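Adenylosuccinate lyase (PDB 4EEI) catalyses the beta-elimination that splits adenylosuccinate into AMP and fumarate, and probably also releases fumarate from the corresponding imidazole carboxamide intermediate of purine synthesis. Local coordinates at the interface of chains A and B and the interface of chains A and C. Sequence-based numbering; all coordinates share one arbitrary frame. Chains: chain A/B/C, Adenylosuccinate lyase.

Contact 1: the interface of chains A and B. Residues chain A 244, 246, 269-271; chain B 140-141, 143.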
# COMPACT_ATOMS: atom_id res chain seq x y z
N HIS A 244 6.97 4.02 -28.34
CA HIS A 244 6.15 3.24 -29.25
C HIS A 244 4.93 4.02 -29.77
O HIS A 244 4.37 3.68 -30.81
CB HIS A 244 5.67 1.97 -28.50
CG HIS A 244 5.33 0.82 -29.39
ND1 HIS A 244 4.53 0.94 -30.50
CD2 HIS A 244 5.66 -0.49 -29.30
CE1 HIS A 244 4.39 -0.25 -31.07
NE2 HIS A 244 5.06 -1.14 -30.36
N SER A 246 2.08 6.45 -31.42
CA SER A 246 1.99 6.82 -32.83
C SER A 246 2.68 8.16 -33.05
O SER A 246 3.34 8.37 -34.06
CB SER A 246 0.54 6.91 -33.28
OG SER A 246 -0.01 5.62 -33.50
N LYS A 269 0.69 -2.78 -34.81
CA LYS A 269 1.84 -2.56 -33.94
C LYS A 269 1.40 -1.85 -32.67
O LYS A 269 1.03 -0.68 -32.70
CB LYS A 269 2.92 -1.76 -34.67
CG LYS A 269 3.49 -2.46 -35.91
CD LYS A 269 4.50 -1.56 -36.63
CE LYS A 269 5.31 -2.33 -37.67
NZ LYS A 269 4.58 -2.52 -38.95
N ASN A 270 1.40 -2.59 -31.56
CA ASN A 270 1.03 -2.07 -30.24
C ASN A 270 2.06 -2.53 -29.22
O ASN A 270 2.61 -3.62 -29.34
CB ASN A 270 -0.34 -2.63 -29.82
CG ASN A 270 -1.47 -2.12 -30.67
OD1 ASN A 270 -1.56 -0.93 -30.94
ND2 ASN A 270 -2.34 -3.02 -31.10
N PRO A 271 2.30 -1.71 -28.18
CA PRO A 271 3.20 -2.12 -27.09
C PRO A 271 2.51 -3.02 -26.08
O PRO A 271 2.55 -2.74 -24.88
CB PRO A 271 3.57 -0.79 -26.42
CG PRO A 271 2.38 0.11 -26.70
CD PRO A 271 1.89 -0.29 -28.07
N SER B 140 -5.37 4.04 -28.51
CA SER B 140 -5.35 2.87 -27.64
C SER B 140 -3.97 2.25 -27.72
O SER B 140 -3.42 2.09 -28.81
CB SER B 140 -6.42 1.87 -28.05
OG SER B 140 -6.29 1.54 -29.41
N HIS B 141 -3.41 1.93 -26.55
CA HIS B 141 -1.99 1.56 -26.42
C HIS B 141 -1.08 2.70 -26.92
O HIS B 141 0.04 2.45 -27.36
CB HIS B 141 -1.64 0.28 -27.18
CG HIS B 141 -2.69 -0.79 -27.09
ND1 HIS B 141 -2.84 -1.61 -25.99
CD2 HIS B 141 -3.65 -1.17 -27.98
CE1 HIS B 141 -3.84 -2.45 -26.21
NE2 HIS B 141 -4.35 -2.20 -27.40
N MET B 143 -1.46 4.21 -29.58
CA MET B 143 -1.48 4.15 -31.03
C MET B 143 -2.78 4.72 -31.59
O MET B 143 -3.84 4.56 -30.98
CB MET B 143 -1.30 2.70 -31.51
CG MET B 143 -0.18 1.95 -30.81
SD MET B 143 1.41 2.80 -30.91
CE MET B 143 1.69 2.80 -32.68
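This patch belongs to a two-fold interface of a four-chain assembly, the usual oligomer of the fumarase/aspartase superfamily, in which active sites are built from several subunits; here B:His141 and B:Met143 pack against A:Asn270, A:Pro271 and A:His244. A:Lys269, A:Asn270 and A:Pro271 lie in the family's signature loop, the SSTMPHKKNP segment. B:His141, which follows strand 135-140, binds AMP in this protein and is probably the general-acid histidine of adenylosuccinate lyases; its neighbour B:Ser140 binds succinate. The B:Met143 side chain does most of the wedging. Bends at chi2 (-55°) and chi3 (-63°) fold it into the groove between A:Ser246 and the signature loop, crossing A:His244 at about a right angle. SD of B:Met143 stands 3.1 Å from the backbone O of A:His244, and the methyl CE of B:Met143 sits 3.4 Å from the hydroxyl OG of A:Ser246. Nearer the backbone, CG of B:Met143 lies 3.5 Å from the backbone O of A:Lys269, while the amide oxygen OD1 of A:Asn270 also borders it. That amide faces the B:His141 ring at the ring's CD2 atom, with CG of A:Asn270 3.6 Å away and the two planes turned 39° against each other. A:Pro271 comes in on the other part of the histidine, its CD 3.7 Å from CB of B:His141 and its CG 3.4 Å from the backbone O of B:His141.

Contact 2: the interface of chains A and C. Residues chain A 417, 420-421, 425; chain C 187, 190-192.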
# COMPACT_ATOMS: atom_id res chain seq x y z
N THR A 417 29.26 16.89 -30.33
CA THR A 417 29.00 17.70 -29.14
C THR A 417 28.21 16.95 -28.07
O THR A 417 28.58 16.96 -26.88
CB THR A 417 28.23 18.98 -29.51
OG1 THR A 417 28.94 19.70 -30.52
CG2 THR A 417 28.05 19.85 -28.28
N LYS A 420 29.76 13.39 -26.67
CA LYS A 420 31.17 13.56 -26.33
C LYS A 420 31.67 12.58 -25.28
O LYS A 420 32.77 12.03 -25.40
CB LYS A 420 31.38 15.00 -25.84
CG LYS A 420 32.82 15.36 -25.49
CD LYS A 420 32.89 16.71 -24.76
CE LYS A 420 32.12 16.69 -23.43
NZ LYS A 420 31.93 18.04 -22.83
N GLU A 421 30.87 12.34 -24.24
CA GLU A 421 31.32 11.53 -23.11
C GLU A 421 30.73 10.13 -23.09
O GLU A 421 30.85 9.42 -22.09
CB GLU A 421 31.00 12.24 -21.79
CG GLU A 421 31.76 13.55 -21.56
CD GLU A 421 33.22 13.34 -21.17
OE1 GLU A 421 33.68 12.18 -21.15
OE2 GLU A 421 33.90 14.34 -20.87
N VAL A 425 30.80 7.03 -20.20
CA VAL A 425 29.57 6.64 -19.52
C VAL A 425 29.39 5.13 -19.62
O VAL A 425 29.02 4.48 -18.64
CB VAL A 425 28.34 7.37 -20.07
CG1 VAL A 425 27.05 6.79 -19.47
CG2 VAL A 425 28.41 8.87 -19.75
N TYR C 187 26.37 15.72 -21.00
CA TYR C 187 27.65 16.42 -20.92
C TYR C 187 27.93 17.35 -22.10
O TYR C 187 28.98 17.25 -22.74
CB TYR C 187 28.80 15.42 -20.77
CG TYR C 187 28.65 14.53 -19.56
CD1 TYR C 187 27.94 13.34 -19.64
CD2 TYR C 187 29.19 14.90 -18.34
CE1 TYR C 187 27.79 12.52 -18.53
CE2 TYR C 187 29.04 14.10 -17.22
CZ TYR C 187 28.34 12.91 -17.32
OH TYR C 187 28.20 12.12 -16.21
N LEU C 190 29.72 20.40 -19.52
CA LEU C 190 30.58 19.74 -18.55
C LEU C 190 31.26 18.51 -19.12
O LEU C 190 30.81 17.94 -20.11
CB LEU C 190 29.78 19.33 -17.32
CG LEU C 190 29.03 20.45 -16.60
CD1 LEU C 190 28.15 19.89 -15.50
CD2 LEU C 190 30.02 21.45 -16.04
N THR C 191 32.36 18.11 -18.50
CA THR C 191 33.03 16.87 -18.85
C THR C 191 32.92 15.90 -17.67
O THR C 191 32.60 16.31 -16.56
CB THR C 191 34.51 17.10 -19.17
OG1 THR C 191 35.20 17.48 -17.97
CG2 THR C 191 34.67 18.20 -20.21
N THR C 192 33.20 14.63 -17.91
CA THR C 192 33.15 13.66 -16.83
C THR C 192 34.31 13.91 -15.85
O THR C 192 34.25 13.55 -14.68
CB THR C 192 33.19 12.22 -17.36
OG1 THR C 192 34.24 12.10 -18.32
CG2 THR C 192 31.86 11.88 -18.03
O HOH W 1 36.38 14.16 -19.51
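A bend at chi3 (62°) in the otherwise extended side chain of A:Lys420 brings its ammonium over two backbone carbonyls of chain C, and a turn at chi2 (-76°) points the carboxylate of A:Glu421 at C:Thr192. Both residues lie between helices 411-418 and 422-429 of this fumarase/aspartase-superfamily lyase; their partners belong to the loop before helix 192-202 of the other subunit and to the helix's first residue. NZ of A:Lys420 donates to the O of C:Leu190 at 2.9 Å, arriving well above that carbonyl plane. NZ of A:Lys420 also donates to the O of C:Tyr187 at 3.1 Å, tilted 35° from the carbonyl plane; the shared donor joins two parts of the loop, and a positive charge there would probably suit both carbonyls. The neighbouring carboxylate meets the first turn of the helix: OE2 of A:Glu421 accepts from the backbone N of C:Thr192 at 3.1 Å. Water 1 lies 2.8 Å from OE2 of A:Glu421 and makes a longer link to OG1 of C:Thr192. Nearer the backbone of A:Glu421, its methylene CG rests 3.6 Å from CB of C:Tyr187, the two side chains crossing at about a right angle. Methyl CG2 of A:Val425 reaches CE1 of C:Tyr187 at 3.9 Å.

Contact 3: the interface of chains A and C. Residues chain A 187, 189-192; chain C 420-421, 424.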
# COMPACT_ATOMS: atom_id res chain seq x y z
N TYR A 187 15.12 -25.29 22.69
CA TYR A 187 15.97 -26.49 22.70
C TYR A 187 15.72 -27.42 23.89
O TYR A 187 16.65 -27.78 24.60
CB TYR A 187 17.45 -26.09 22.66
CG TYR A 187 17.79 -25.25 21.46
CD1 TYR A 187 17.68 -23.86 21.51
CD2 TYR A 187 18.21 -25.84 20.27
CE1 TYR A 187 17.98 -23.08 20.40
CE2 TYR A 187 18.51 -25.07 19.16
CZ TYR A 187 18.40 -23.70 19.23
OH TYR A 187 18.70 -22.94 18.13
N ILE A 189 14.53 -30.56 23.66
CA ILE A 189 14.97 -31.90 23.29
C ILE A 189 16.23 -31.83 22.43
O ILE A 189 17.22 -32.52 22.69
CB ILE A 189 13.87 -32.64 22.52
CG1 ILE A 189 12.56 -32.63 23.31
CG2 ILE A 189 14.31 -34.05 22.18
CD1 ILE A 189 12.70 -33.17 24.72
N LEU A 190 16.19 -30.99 21.40
CA LEU A 190 17.32 -30.80 20.50
C LEU A 190 18.43 -29.97 21.15
O LEU A 190 18.19 -29.24 22.12
CB LEU A 190 16.88 -30.10 19.23
CG LEU A 190 15.78 -30.79 18.43
CD1 LEU A 190 15.32 -29.92 17.27
CD2 LEU A 190 16.27 -32.14 17.93
N THR A 191 19.64 -30.11 20.62
CA THR A 191 20.76 -29.28 21.05
C THR A 191 21.17 -28.39 19.88
O THR A 191 20.78 -28.63 18.74
CB THR A 191 21.95 -30.13 21.48
OG1 THR A 191 22.50 -30.79 20.32
CG2 THR A 191 21.53 -31.17 22.51
N THR A 192 21.96 -27.36 20.16
CA THR A 192 22.42 -26.48 19.10
C THR A 192 23.42 -27.24 18.21
O THR A 192 23.61 -26.90 17.04
CB THR A 192 23.04 -25.20 19.66
OG1 THR A 192 23.96 -25.53 20.70
CG2 THR A 192 21.95 -24.30 20.23
N LYS C 420 18.73 -24.58 28.65
CA LYS C 420 19.95 -25.36 28.42
C LYS C 420 20.91 -24.71 27.43
O LYS C 420 22.12 -24.69 27.65
CB LYS C 420 19.55 -26.76 27.92
CG LYS C 420 20.71 -27.71 27.68
CD LYS C 420 20.23 -28.97 26.94
CE LYS C 420 19.66 -28.64 25.55
NZ LYS C 420 18.94 -29.78 24.91
N GLU C 421 20.38 -24.17 26.34
CA GLU C 421 21.22 -23.66 25.26
C GLU C 421 21.31 -22.14 25.22
O GLU C 421 21.80 -21.57 24.24
CB GLU C 421 20.73 -24.17 23.90
CG GLU C 421 20.86 -25.69 23.71
CD GLU C 421 22.29 -26.14 23.44
OE1 GLU C 421 23.21 -25.30 23.47
OE2 GLU C 421 22.48 -27.35 23.17
N HIS C 424 24.68 -20.43 24.36
CA HIS C 424 25.03 -20.57 22.95
C HIS C 424 24.23 -19.61 22.07
O HIS C 424 24.76 -19.05 21.11
CB HIS C 424 24.79 -22.00 22.47
CG HIS C 424 25.75 -23.00 23.03
ND1 HIS C 424 25.35 -24.07 23.80
CD2 HIS C 424 27.10 -23.09 22.92
CE1 HIS C 424 26.41 -24.78 24.15
NE2 HIS C 424 27.48 -24.21 23.63
O HOH W 2 24.88 -28.29 22.01
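A polar junction between a C-terminal turn of chain C and a loop of chain A, this patch belongs to a two-fold interface that helps hold the four-chain assembly together: C:Lys420 and C:Glu421 grip the segment from A:Tyr187 to A:Thr192. The ammonium NZ of C:Lys420 bonds the O of A:Leu190 and the O of A:Tyr187, with methyl CG2 of A:Thr191 3.8 Å from NZ of C:Lys420 alongside. The carboxylate of C:Glu421 stands at the N-terminal end of helix 192-202, where the helix end would be expected to help stabilise a negative charge. The backbone N-H of A:Thr192 meets OE2 of C:Glu421 fairly straight (163° at H), from above the carboxylate plane rather than within it. The other oxygen, OE1, faces the side-chain hydroxyl OG1 of A:Thr192, a weak bond at 2.9 Å from OE1 of C:Glu421. That hydroxyl lies between the backbone N and the carbonyl carbon of its own residue (chi1 48°), which turns methyl CG2 towards the acid and over one face of the A:Tyr187 ring. CG2 of A:Thr192 comes 3.7 Å from CD of C:Glu421. Behind the carboxylate, C:His424 on helix 422-429 serves as a second-shell support and may fix its rotation. ND1 of C:His424 donates to OE1 of C:Glu421 at 2.5 Å, nearly along that oxygen's C-O axis, with the acceptor tilted 28° from the imidazole plane.

Contact 4: the interface of chains A and C. Residues chain A 185, 187, 192, 195, 208; chain C 152, 421, 425, 428.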
# COMPACT_ATOMS: atom_id res chain seq x y z
N GLY A 185 12.03 -22.06 20.26
CA GLY A 185 13.43 -21.70 20.12
C GLY A 185 14.21 -21.94 21.40
O GLY A 185 15.20 -21.27 21.67
N TYR A 187 15.12 -25.29 22.69
CA TYR A 187 15.97 -26.49 22.70
C TYR A 187 15.72 -27.42 23.89
O TYR A 187 16.65 -27.78 24.60
CB TYR A 187 17.45 -26.09 22.66
CG TYR A 187 17.79 -25.25 21.46
CD1 TYR A 187 17.68 -23.86 21.51
CD2 TYR A 187 18.21 -25.84 20.27
CE1 TYR A 187 17.98 -23.08 20.40
CE2 TYR A 187 18.51 -25.07 19.16
CZ TYR A 187 18.40 -23.70 19.23
OH TYR A 187 18.70 -22.94 18.13
N THR A 192 21.96 -27.36 20.16
CA THR A 192 22.42 -26.48 19.10
C THR A 192 23.42 -27.24 18.21
O THR A 192 23.61 -26.90 17.04
CB THR A 192 23.04 -25.20 19.66
OG1 THR A 192 23.96 -25.53 20.70
CG2 THR A 192 21.95 -24.30 20.23
N GLU A 195 21.27 -29.11 15.73
CA GLU A 195 20.78 -28.12 14.78
C GLU A 195 21.84 -27.74 13.75
O GLU A 195 21.55 -27.60 12.56
CB GLU A 195 20.29 -26.88 15.53
CG GLU A 195 19.87 -25.72 14.65
CD GLU A 195 19.39 -24.53 15.46
OE1 GLU A 195 20.08 -24.16 16.43
OE2 GLU A 195 18.33 -23.95 15.13
N GLU A 208 19.98 -17.02 14.04
CA GLU A 208 20.63 -16.62 15.30
C GLU A 208 19.68 -16.73 16.48
O GLU A 208 20.01 -17.33 17.51
CB GLU A 208 21.20 -15.20 15.23
CG GLU A 208 22.45 -15.05 14.37
CD GLU A 208 22.12 -14.99 12.88
OE1 GLU A 208 20.93 -14.81 12.53
OE2 GLU A 208 23.07 -15.11 12.07
N GLN C 152 15.44 -13.87 25.85
CA GLN C 152 15.44 -14.22 24.43
C GLN C 152 14.45 -13.37 23.63
O GLN C 152 14.58 -13.23 22.41
CB GLN C 152 15.14 -15.70 24.28
CG GLN C 152 15.60 -16.29 22.97
CD GLN C 152 15.62 -17.80 23.01
OE1 GLN C 152 16.57 -18.40 23.51
NE2 GLN C 152 14.57 -18.42 22.51
N GLU C 421 20.38 -24.17 26.34
CA GLU C 421 21.22 -23.66 25.26
C GLU C 421 21.31 -22.14 25.22
O GLU C 421 21.80 -21.57 24.24
CB GLU C 421 20.73 -24.17 23.90
CG GLU C 421 20.86 -25.69 23.71
CD GLU C 421 22.29 -26.14 23.44
OE1 GLU C 421 23.21 -25.30 23.47
OE2 GLU C 421 22.48 -27.35 23.17
N VAL C 425 22.95 -19.44 22.40
CA VAL C 425 22.08 -18.56 21.63
C VAL C 425 22.56 -17.12 21.74
O VAL C 425 22.60 -16.39 20.74
CB VAL C 425 20.60 -18.67 22.07
CG1 VAL C 425 19.76 -17.59 21.39
CG2 VAL C 425 20.04 -20.05 21.73
N ARG C 428 26.12 -16.80 19.76
CA ARG C 428 26.03 -16.71 18.30
C ARG C 428 25.36 -15.42 17.83
O ARG C 428 25.55 -14.99 16.68
CB ARG C 428 25.31 -17.94 17.73
CG ARG C 428 23.83 -17.98 18.02
CD ARG C 428 23.25 -19.32 17.60
NE ARG C 428 21.80 -19.34 17.73
CZ ARG C 428 21.06 -20.44 17.69
NH1 ARG C 428 21.65 -21.62 17.54
NH2 ARG C 428 19.74 -20.37 17.81
O HOH W 3 16.97 -20.90 23.83
O HOH W 4 24.88 -28.29 22.01
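The phenol oxygen OH of A:Tyr187 is gripped from two chains: it accepts from NH2 of C:Arg428 at 2.8 Å and donates to OE1 of A:Glu195 at 2.5 Å. The side chains of A:Tyr187 and C:Arg428 come from opposite directions; the hydroxyl lies in the guanidinium plane, and the ring is turned 68° to it. NH1 of C:Arg428 makes a salt bridge to OE1 of A:Glu195 at 3.2 Å; this one carboxylate oxygen thus receives both tyrosine and arginine, both on the syn side but tilted out of the carboxylate plane. On another edge of the guanidinium, NE of C:Arg428 donates to the backbone O of A:Glu208 at 2.7 Å, again nearly in plane. From CG to NE the arginine is extended, which carries its head from helix 422-429 across to chain A. Methyl CG2 of C:Val425 lies over the rim of one guanidinium face and also touches CE1 of A:Tyr187 at 3.9 Å. Farther along, NE2 of C:Gln152, on helix 151-173, bonds the backbone O of A:Gly185 at 3.0 Å from well above the carbonyl plane. Water 3 bridges that same O to OE1 of C:Gln152. Arginine and glutamine together tie helices of chain C to loops and helix 192-202 of chain A, and probably help secure the tetramer.

Contacts 3 and 4 are adjoining parts of one A–C surface, their C-alpha centres about 6 Å apart, and share A:Tyr187, A:Thr192 and C:Glu421; helices 192-202 and 422-429 serve both. Contact 2 repeats contact 3 with the chains exchanged, about 62 Å between C-alpha centres, so the two-fold pairing of A and C is fastened at two distant places. Contact 1, between A and B, lies about 34 Å from contact 2 and 63 Å from contact 3, centre to centre. The A–B pairing places signature loop and histidine together, whereas the A–C contacts appear mainly to stabilise the assembly.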